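Local coordinates for protein multisubunit Na+/H+ antiporter, G subunit (Anoxybacillus flavithermus, PDB 6Z16) that probably contributes, as a small membrane subunit of a CPA3-type multisubunit complex, to the exchange of sodium ions for protons, at residues G[22-27]-G[46-51]; G[36-41]-G[91-96]; G[17-22]-G[52-57]. One frame throughout, in Å; residues are numbered along the deposited sequence.

Contact 1. Residues G[22-27]-G[46-51]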
loop_
_atom_site.group_PDB
_atom_site.type_symbol
_atom_site.label_atom_id
_atom_site.label_comp_id
_atom_site.label_asym_id
_atom_site.label_seq_id
_atom_site.Cartn_x
_atom_site.Cartn_y
_atom_site.Cartn_z
ATOM N N VAL G 22 36.982 9.558 17.211
ATOM C CA VAL G 22 38.054 8.870 17.934
ATOM C C VAL G 22 38.257 7.461 17.390
ATOM O O VAL G 22 39.391 6.980 17.270
ATOM C CB VAL G 22 37.747 8.877 19.445
ATOM C CG1 VAL G 22 38.677 7.973 20.222
ATOM C CG2 VAL G 22 37.869 10.285 19.986
ATOM N N LEU G 23 37.175 6.808 16.977
ATOM C CA LEU G 23 37.299 5.460 16.447
ATOM C C LEU G 23 37.912 5.465 15.048
ATOM O O LEU G 23 38.640 4.531 14.680
ATOM C CB LEU G 23 35.917 4.823 16.483
ATOM C CG LEU G 23 35.689 3.337 16.343
ATOM C CD1 LEU G 23 36.471 2.632 17.414
ATOM C CD2 LEU G 23 34.213 3.140 16.574
ATOM N N THR G 24 37.696 6.543 14.283
ATOM C CA THR G 24 38.400 6.697 13.009
ATOM C C THR G 24 39.895 6.939 13.223
ATOM O O THR G 24 40.734 6.398 12.487
ATOM C CB THR G 24 37.775 7.842 12.215
ATOM O OG1 THR G 24 36.365 7.627 12.121
ATOM C CG2 THR G 24 38.335 7.886 10.812
ATOM N N LEU G 25 40.250 7.738 14.236
ATOM C CA LEU G 25 41.664 7.935 14.563
ATOM C C LEU G 25 42.318 6.649 15.051
ATOM O O LEU G 25 43.507 6.416 14.796
ATOM C CB LEU G 25 41.816 9.023 15.618
ATOM C CG LEU G 25 43.217 9.470 16.039
ATOM C CD1 LEU G 25 43.974 10.058 14.865
ATOM C CD2 LEU G 25 43.119 10.479 17.165
ATOM N N LEU G 26 41.553 5.808 15.743
ATOM C CA LEU G 26 42.037 4.487 16.122
ATOM C C LEU G 26 42.277 3.611 14.900
ATOM O O LEU G 26 43.250 2.848 14.860
ATOM C CB LEU G 26 41.041 3.832 17.068
ATOM C CG LEU G 26 41.338 2.417 17.537
ATOM C CD1 LEU G 26 42.622 2.353 18.343
ATOM C CD2 LEU G 26 40.161 1.967 18.344
ATOM N N SER G 27 41.408 3.722 13.891
ATOM C CA SER G 27 41.651 3.040 12.620
ATOM C C SER G 27 42.935 3.528 11.958
ATOM O O SER G 27 43.678 2.739 11.367
ATOM C CB SER G 27 40.469 3.243 11.678
ATOM O OG SER G 27 40.726 2.659 10.417
ATOM N N LYS G 46 37.094 -2.701 9.961
ATOM C CA LYS G 46 36.089 -2.699 11.014
ATOM C C LYS G 46 36.021 -1.353 11.728
ATOM O O LYS G 46 34.919 -0.813 11.940
ATOM C CB LYS G 46 36.360 -3.846 11.984
ATOM C CG LYS G 46 36.225 -5.196 11.297
ATOM C CD LYS G 46 36.272 -6.359 12.259
ATOM C CE LYS G 46 37.662 -6.697 12.734
ATOM N NZ LYS G 46 38.445 -7.348 11.659
ATOM N N SER G 47 37.178 -0.751 12.038
ATOM C CA SER G 47 37.142 0.445 12.861
ATOM C C SER G 47 36.665 1.667 12.091
ATOM O O SER G 47 35.851 2.432 12.621
ATOM C CB SER G 47 38.508 0.704 13.482
ATOM O OG SER G 47 38.459 1.869 14.284
ATOM N N THR G 48 37.114 1.880 10.843
ATOM C CA THR G 48 36.607 3.065 10.168
ATOM C C THR G 48 35.186 2.860 9.661
ATOM O O THR G 48 34.467 3.856 9.534
ATOM C CB THR G 48 37.532 3.533 9.028
ATOM O OG1 THR G 48 37.347 4.940 8.845
ATOM C CG2 THR G 48 37.188 2.892 7.690
ATOM N N THR G 49 34.734 1.604 9.474
ATOM C CA THR G 49 33.329 1.366 9.154
ATOM C C THR G 49 32.419 1.789 10.306
ATOM O O THR G 49 31.467 2.566 10.112
ATOM C CB THR G 49 33.131 -0.110 8.810
ATOM O OG1 THR G 49 33.948 -0.451 7.683
ATOM C CG2 THR G 49 31.697 -0.394 8.470
ATOM N N LEU G 50 32.723 1.325 11.527
ATOM C CA LEU G 50 31.881 1.726 12.652
ATOM C C LEU G 50 32.051 3.206 12.996
ATOM O O LEU G 50 31.072 3.857 13.389
ATOM C CB LEU G 50 32.146 0.842 13.870
ATOM C CG LEU G 50 31.305 1.137 15.119
ATOM C CD1 LEU G 50 29.823 1.034 14.810
ATOM C CD2 LEU G 50 31.663 0.220 16.260
ATOM N N GLY G 51 33.244 3.772 12.781
ATOM C CA GLY G 51 33.434 5.192 13.036
ATOM C C GLY G 51 32.614 6.079 12.119
ATOM O O GLY G 51 31.959 7.024 12.576
#

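Contact 2. Residues G[36-41]-G[91-96]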
loop_
_atom_site.group_PDB
_atom_site.type_symbol
_atom_site.label_atom_id
_atom_site.label_comp_id
_atom_site.label_asym_id
_atom_site.label_seq_id
_atom_site.Cartn_x
_atom_site.Cartn_y
_atom_site.Cartn_z
ATOM N N ASP G 36 51.420 -6.034 8.904
ATOM C CA ASP G 36 51.101 -6.820 7.724
ATOM C C ASP G 36 49.957 -6.133 6.994
ATOM O O ASP G 36 49.281 -5.271 7.556
ATOM C CB ASP G 36 50.722 -8.248 8.137
ATOM C CG ASP G 36 50.791 -9.230 7.004
ATOM O OD1 ASP G 36 51.105 -8.823 5.868
ATOM O OD2 ASP G 36 50.533 -10.421 7.265
ATOM N N VAL G 37 49.745 -6.505 5.730
ATOM C CA VAL G 37 48.615 -5.951 4.988
ATOM C C VAL G 37 47.286 -6.453 5.560
ATOM O O VAL G 37 46.291 -5.715 5.589
ATOM C CB VAL G 37 48.775 -6.261 3.482
ATOM C CG1 VAL G 37 48.860 -7.759 3.218
ATOM C CG2 VAL G 37 47.652 -5.643 2.661
ATOM N N TYR G 38 47.267 -7.667 6.110
ATOM C CA TYR G 38 46.015 -8.274 6.539
ATOM C C TYR G 38 45.566 -7.738 7.894
ATOM O O TYR G 38 44.367 -7.536 8.121
ATOM C CB TYR G 38 46.186 -9.784 6.593
ATOM C CG TYR G 38 46.738 -10.357 5.323
ATOM C CD1 TYR G 38 45.946 -10.499 4.199
ATOM C CD2 TYR G 38 48.058 -10.770 5.253
ATOM C CE1 TYR G 38 46.459 -11.032 3.033
ATOM C CE2 TYR G 38 48.576 -11.306 4.096
ATOM C CZ TYR G 38 47.773 -11.434 2.990
ATOM O OH TYR G 38 48.290 -11.965 1.840
ATOM N N THR G 39 46.517 -7.499 8.798
ATOM C CA THR G 39 46.199 -6.881 10.079
ATOM C C THR G 39 45.694 -5.458 9.890
ATOM O O THR G 39 44.761 -5.015 10.579
ATOM C CB THR G 39 47.437 -6.898 10.964
ATOM O OG1 THR G 39 48.464 -6.133 10.332
ATOM C CG2 THR G 39 47.934 -8.315 11.132
ATOM N N ARG G 40 46.291 -4.731 8.944
ATOM C CA ARG G 40 45.790 -3.413 8.588
ATOM C C ARG G 40 44.413 -3.498 7.954
ATOM O O ARG G 40 43.600 -2.592 8.150
ATOM C CB ARG G 40 46.773 -2.724 7.650
ATOM C CG ARG G 40 48.078 -2.361 8.311
ATOM C CD ARG G 40 49.121 -1.984 7.283
ATOM N NE ARG G 40 50.440 -1.873 7.896
ATOM C CZ ARG G 40 51.576 -1.849 7.212
ATOM N NH1 ARG G 40 51.558 -1.957 5.897
ATOM N NH2 ARG G 40 52.732 -1.747 7.853
ATOM N N SER G 41 44.128 -4.577 7.217
ATOM C CA SER G 41 42.792 -4.774 6.659
ATOM C C SER G 41 41.750 -4.925 7.762
ATOM O O SER G 41 40.698 -4.271 7.713
ATOM C CB SER G 41 42.782 -5.993 5.743
ATOM O OG SER G 41 43.672 -5.829 4.657
ATOM N N LEU G 91 38.154 -7.867 -0.905
ATOM C CA LEU G 91 38.691 -7.899 -2.262
ATOM C C LEU G 91 40.155 -7.487 -2.302
ATOM O O LEU G 91 40.954 -8.113 -3.012
ATOM C CB LEU G 91 37.848 -7.017 -3.176
ATOM C CG LEU G 91 36.500 -7.652 -3.494
ATOM C CD1 LEU G 91 35.604 -6.655 -4.155
ATOM C CD2 LEU G 91 36.700 -8.863 -4.393
ATOM N N ILE G 92 40.537 -6.466 -1.524
ATOM C CA ILE G 92 41.945 -6.068 -1.510
ATOM C C ILE G 92 42.798 -7.138 -0.835
ATOM O O ILE G 92 43.935 -7.384 -1.249
ATOM C CB ILE G 92 42.156 -4.703 -0.830
ATOM C CG1 ILE G 92 41.195 -3.647 -1.359
ATOM C CG2 ILE G 92 43.542 -4.193 -1.132
ATOM C CD1 ILE G 92 41.272 -3.395 -2.823
ATOM N N SER G 93 42.257 -7.830 0.171
ATOM C CA SER G 93 43.032 -8.870 0.835
ATOM C C SER G 93 43.196 -10.103 -0.046
ATOM O O SER G 93 44.262 -10.726 -0.044
ATOM C CB SER G 93 42.380 -9.236 2.162
ATOM O OG SER G 93 42.412 -8.134 3.048
ATOM N N ARG G 94 42.171 -10.458 -0.829
ATOM C CA ARG G 94 42.345 -11.562 -1.771
ATOM C C ARG G 94 43.299 -11.176 -2.894
ATOM O O ARG G 94 44.093 -12.009 -3.358
ATOM C CB ARG G 94 41.004 -12.013 -2.352
ATOM C CG ARG G 94 41.144 -13.322 -3.120
ATOM C CD ARG G 94 39.866 -13.873 -3.737
ATOM N NE ARG G 94 39.387 -13.079 -4.860
ATOM C CZ ARG G 94 38.194 -12.503 -4.906
ATOM N NH1 ARG G 94 37.349 -12.655 -3.899
ATOM N NH2 ARG G 94 37.835 -11.796 -5.966
ATOM N N ALA G 95 43.253 -9.911 -3.327
ATOM C CA ALA G 95 44.167 -9.445 -4.362
ATOM C C ALA G 95 45.604 -9.413 -3.867
ATOM O O ALA G 95 46.532 -9.664 -4.643
ATOM C CB ALA G 95 43.742 -8.062 -4.846
ATOM N N ALA G 96 45.802 -9.129 -2.583
ATOM C CA ALA G 96 47.141 -9.164 -2.016
ATOM C C ALA G 96 47.621 -10.590 -1.808
ATOM O O ALA G 96 48.805 -10.873 -1.995
ATOM C CB ALA G 96 47.179 -8.397 -0.697
#

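Contact 3. Residues G[17-22]-G[52-57]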
loop_
_atom_site.group_PDB
_atom_site.type_symbol
_atom_site.label_atom_id
_atom_site.label_comp_id
_atom_site.label_asym_id
_atom_site.label_seq_id
_atom_site.Cartn_x
_atom_site.Cartn_y
_atom_site.Cartn_z
ATOM N N ILE G 17 29.195 11.763 17.705
ATOM C CA ILE G 17 30.141 12.428 16.808
ATOM C C ILE G 17 31.574 12.224 17.289
ATOM O O ILE G 17 32.461 11.831 16.514
ATOM C CB ILE G 17 29.789 13.919 16.684
ATOM C CG1 ILE G 17 28.445 14.084 15.980
ATOM C CG2 ILE G 17 30.865 14.666 15.933
ATOM C CD1 ILE G 17 27.853 15.455 16.125
ATOM N N LEU G 18 31.810 12.432 18.588
ATOM C CA LEU G 18 33.162 12.279 19.112
ATOM C C LEU G 18 33.610 10.823 19.144
ATOM O O LEU G 18 34.791 10.549 18.911
ATOM C CB LEU G 18 33.270 12.906 20.499
ATOM C CG LEU G 18 33.639 14.393 20.585
ATOM C CD1 LEU G 18 32.536 15.339 20.132
ATOM C CD2 LEU G 18 34.069 14.726 22.001
ATOM N N LEU G 19 32.693 9.879 19.386
ATOM C CA LEU G 19 33.072 8.472 19.392
ATOM C C LEU G 19 33.422 7.999 17.988
ATOM O O LEU G 19 34.390 7.246 17.810
ATOM C CB LEU G 19 31.942 7.634 19.998
ATOM C CG LEU G 19 32.153 6.188 20.487
ATOM C CD1 LEU G 19 32.140 5.116 19.391
ATOM C CD2 LEU G 19 33.435 6.097 21.302
ATOM N N GLY G 20 32.673 8.457 16.979
ATOM C CA GLY G 20 33.017 8.122 15.605
ATOM C C GLY G 20 34.342 8.717 15.168
ATOM O O GLY G 20 35.136 8.051 14.492
ATOM N N ALA G 21 34.623 9.955 15.595
ATOM C CA ALA G 21 35.900 10.587 15.268
ATOM C C ALA G 21 37.080 9.851 15.907
ATOM O O ALA G 21 38.067 9.528 15.226
ATOM C CB ALA G 21 35.875 12.051 15.701
ATOM N N VAL G 22 36.982 9.558 17.211
ATOM C CA VAL G 22 38.054 8.870 17.934
ATOM C C VAL G 22 38.257 7.461 17.390
ATOM O O VAL G 22 39.391 6.980 17.270
ATOM C CB VAL G 22 37.747 8.877 19.445
ATOM C CG1 VAL G 22 38.677 7.973 20.222
ATOM C CG2 VAL G 22 37.869 10.285 19.986
ATOM N N ILE G 52 32.599 5.762 10.819
ATOM C CA ILE G 52 31.832 6.590 9.896
ATOM C C ILE G 52 30.331 6.396 10.099
ATOM O O ILE G 52 29.562 7.358 9.958
ATOM C CB ILE G 52 32.278 6.339 8.439
ATOM C CG1 ILE G 52 31.651 7.356 7.498
ATOM C CG2 ILE G 52 31.888 4.988 7.951
ATOM C CD1 ILE G 52 32.016 8.724 7.830
ATOM N N MET G 53 29.886 5.195 10.506
ATOM C CA MET G 53 28.459 5.056 10.777
ATOM C C MET G 53 28.043 5.796 12.040
ATOM O O MET G 53 26.942 6.348 12.083
ATOM C CB MET G 53 28.060 3.592 10.857
ATOM C CG MET G 53 28.061 2.926 9.511
ATOM S SD MET G 53 27.358 1.282 9.604
ATOM C CE MET G 53 28.688 0.454 10.433
ATOM N N CYS G 54 28.919 5.868 13.046
ATOM C CA CYS G 54 28.602 6.659 14.232
ATOM C C CYS G 54 28.546 8.151 13.915
ATOM O O CYS G 54 27.662 8.861 14.417
ATOM C CB CYS G 54 29.617 6.378 15.338
ATOM S SG CYS G 54 29.511 4.724 16.060
ATOM N N ILE G 55 29.453 8.634 13.056
ATOM C CA ILE G 55 29.432 10.044 12.657
ATOM C C ILE G 55 28.168 10.371 11.862
ATOM O O ILE G 55 27.518 11.404 12.093
ATOM C CB ILE G 55 30.708 10.393 11.865
ATOM C CG1 ILE G 55 31.940 10.277 12.752
ATOM C CG2 ILE G 55 30.651 11.801 11.314
ATOM C CD1 ILE G 55 33.233 10.293 11.981
ATOM N N LEU G 56 27.775 9.481 10.942
ATOM C CA LEU G 56 26.593 9.742 10.125
ATOM C C LEU G 56 25.307 9.632 10.935
ATOM O O LEU G 56 24.358 10.381 10.685
ATOM C CB LEU G 56 26.552 8.796 8.929
ATOM C CG LEU G 56 27.630 8.983 7.867
ATOM C CD1 LEU G 56 27.516 7.916 6.797
ATOM C CD2 LEU G 56 27.555 10.367 7.272
ATOM N N LEU G 57 25.257 8.713 11.909
ATOM C CA LEU G 57 24.126 8.665 12.833
ATOM C C LEU G 57 24.027 9.934 13.665
ATOM O O LEU G 57 22.923 10.430 13.912
ATOM C CB LEU G 57 24.230 7.449 13.752
ATOM C CG LEU G 57 23.862 6.059 13.242
ATOM C CD1 LEU G 57 24.272 5.018 14.257
ATOM C CD2 LEU G 57 22.369 5.988 13.005
#

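Contact 1. Residues G[22-27]-G[46-51]
Leu23 meets Leu50 through one branch: CD2 of Leu23 lies 3.8 Å from Leu50 CG, and the two side chains cross obliquely. The CB of Leu23 points at the opposing helix, whereas that of Leu50 leaves its own helix to one side. The leucine pair lies on one flank of the interface, with Thr24 and Thr48 on the other.

Ser47 lies at the middle. Its OG stands anti to the backbone N (chi1 -180°), which extends it toward helix 11-33 and places it 2.7 Å from Leu23 O, the carbonyl that accepts the helical bond from Ser27 N. The methylene of Ser27 packs beside this hydroxyl, with Ser27 CB 3.7 Å from Ser47 CB.

Segments 22-27 and 46-51 belong to successive helices that form an antiparallel hairpin, their local axes 7.8 Å apart and their directions 162° from one another. Ser47 and Gly51, four residues apart, give helix 37-66 a small-residue face of the kind found where membrane helices pack closely.

On the threonine flank, Thr24 turns its methyl to Thr48, with CG2 3.7 Å from Thr48 OG1. The Thr24 hydroxyl goes another way: OG1 is 3.9 Å from Gly51 CA, and it is hydrogen-bonded to Gly20 O one turn earlier in its own helix. Ser27 OG, in turn, rests 3.6 Å from Thr48 CB. Asn72 of a neighbouring subunit packs on Leu23, Ser47 and Leu50, while Leu10 and Phe17 of another subunit pack on Thr24 and Ser27.

Contact 2. Residues G[36-41]-G[91-96]
Segments 37-41 and 91-96, of helices 37-66 and 72-98, run antiparallel, with local axes 10.2 Å apart and directions 175° from one another, and Tyr38 and Ser93 are the closest residues by CA. That separation leaves bridging to a few side chains.

Tyr38 approaches the other helix with a ring edge: CE1 lies 3.8 Å from Ser93 O, which is near the ring plane. Its CG is anti to the carbonyl carbon (chi1 -52°). Asp36 OD2 is also in plane at the ring's edge, and over the centre of one face sits the CG1 methyl of Val37. At the end of the ring, Tyr38 OH is 4.0 Å from Ala96 C, but its hydrogen bond goes to Val101 O, past the end of helix 72-98. Val37 itself reaches across with CG1, 4.3 Å from Ala96 CB.

One turn on, Ser41 points its CB toward segment 91-96, and its OG lies 3.1 Å from Ser93 OG. Each hydroxyl is tied to its own helix: Ser41 OG donates to Val37 O at 2.8 Å, and Ser93 OG is bonded to Ala89 O. Val37 O thus accepts from Ser41 N and Ser41 OG, which approach from opposite faces of the carbonyl plane. An alanine in place of Ser41 would probably leave Val37 O with only the backbone N of its two donors here, and Ser93 OG without its hydroxyl neighbour.

Leu117 of a neighbouring subunit packs on both serines, and His131 of that subunit meets the Tyr38 ring. Within the three-helix chain, the contact is antiparallel packing of the start of helix 37-66 on the end of helix 72-98.

Contact 3. Residues G[17-22]-G[52-57]
Ile55 lays its longer branch over the backbone of Gly20. Its CG1 is anti to the carbonyl carbon (chi1 -65°) and comes 3.7 Å from Gly20 CA. The terminal CD1 lies 3.7 Å from Gly20 C, and it reaches on to Ala21 N at 3.9 Å. The CB of Ile55 leaves its helix to one side, so it is this outer part of the side chain that closes on helix 11-33.

Cys54 approaches Gly20 with its methylene, its CB directed at the opposing segment and 3.8 Å from Gly20 CA. Its sulphur turns toward the flank of the interface, where Cys54 SG is 4.3 Å from Leu19 CD1. Gly20 is therefore met by two consecutive residues of segment 52-57, and a CB on it would point at that segment. The carbonyl of Gly20 is engaged within its own helix, since Gly20 O accepts a bond from Thr24 OG1.

A turn earlier, Ile17 contributes its backbone rather than its branches: Ile17 O is 4.1 Å from Ile55 CG1. No hydrogen bond crosses between the segments, and the contact is held by van der Waals packing.

Beyond it, Met50 of a neighbouring subunit packs on Ile17. Within the chain, Ile52 and Met53 are turned away from segment 17-22 and touch Ile81 and Phe82 of helix 72-98, which puts helix 37-66 between the other two.

The local axes come within 7.4 Å of each other at a signed crossing angle of -157°. Segment 52-57 lies in a predicted transmembrane helix, and the two helices form an antiparallel hairpin. Such a close approach, with a glycine in one helix receiving the side chains of the next, is a familiar way for transmembrane helices to pack closely.

From the N terminus, helix 11-33 supplies segments 17-22 and 22-27, which share Val22. The chain then turns into helix 37-66, whose first residues open contact 2. Further along, 46-51 closes contact 1, and 52-57 closes contact 3 around it, so these two nest as successive levels of one hairpin. They touch where Thr24 OG1 meets Ile55 CD1 at 4.1 Å. Contact 2 closes much later, at 91-96, and its loop crosses both of the others. Its centre is about 17 Å from that of contact 1 and about 24 Å from that of contact 3. Helix 37-66 takes part in all three contacts, linking helix 11-33 to helix 72-98.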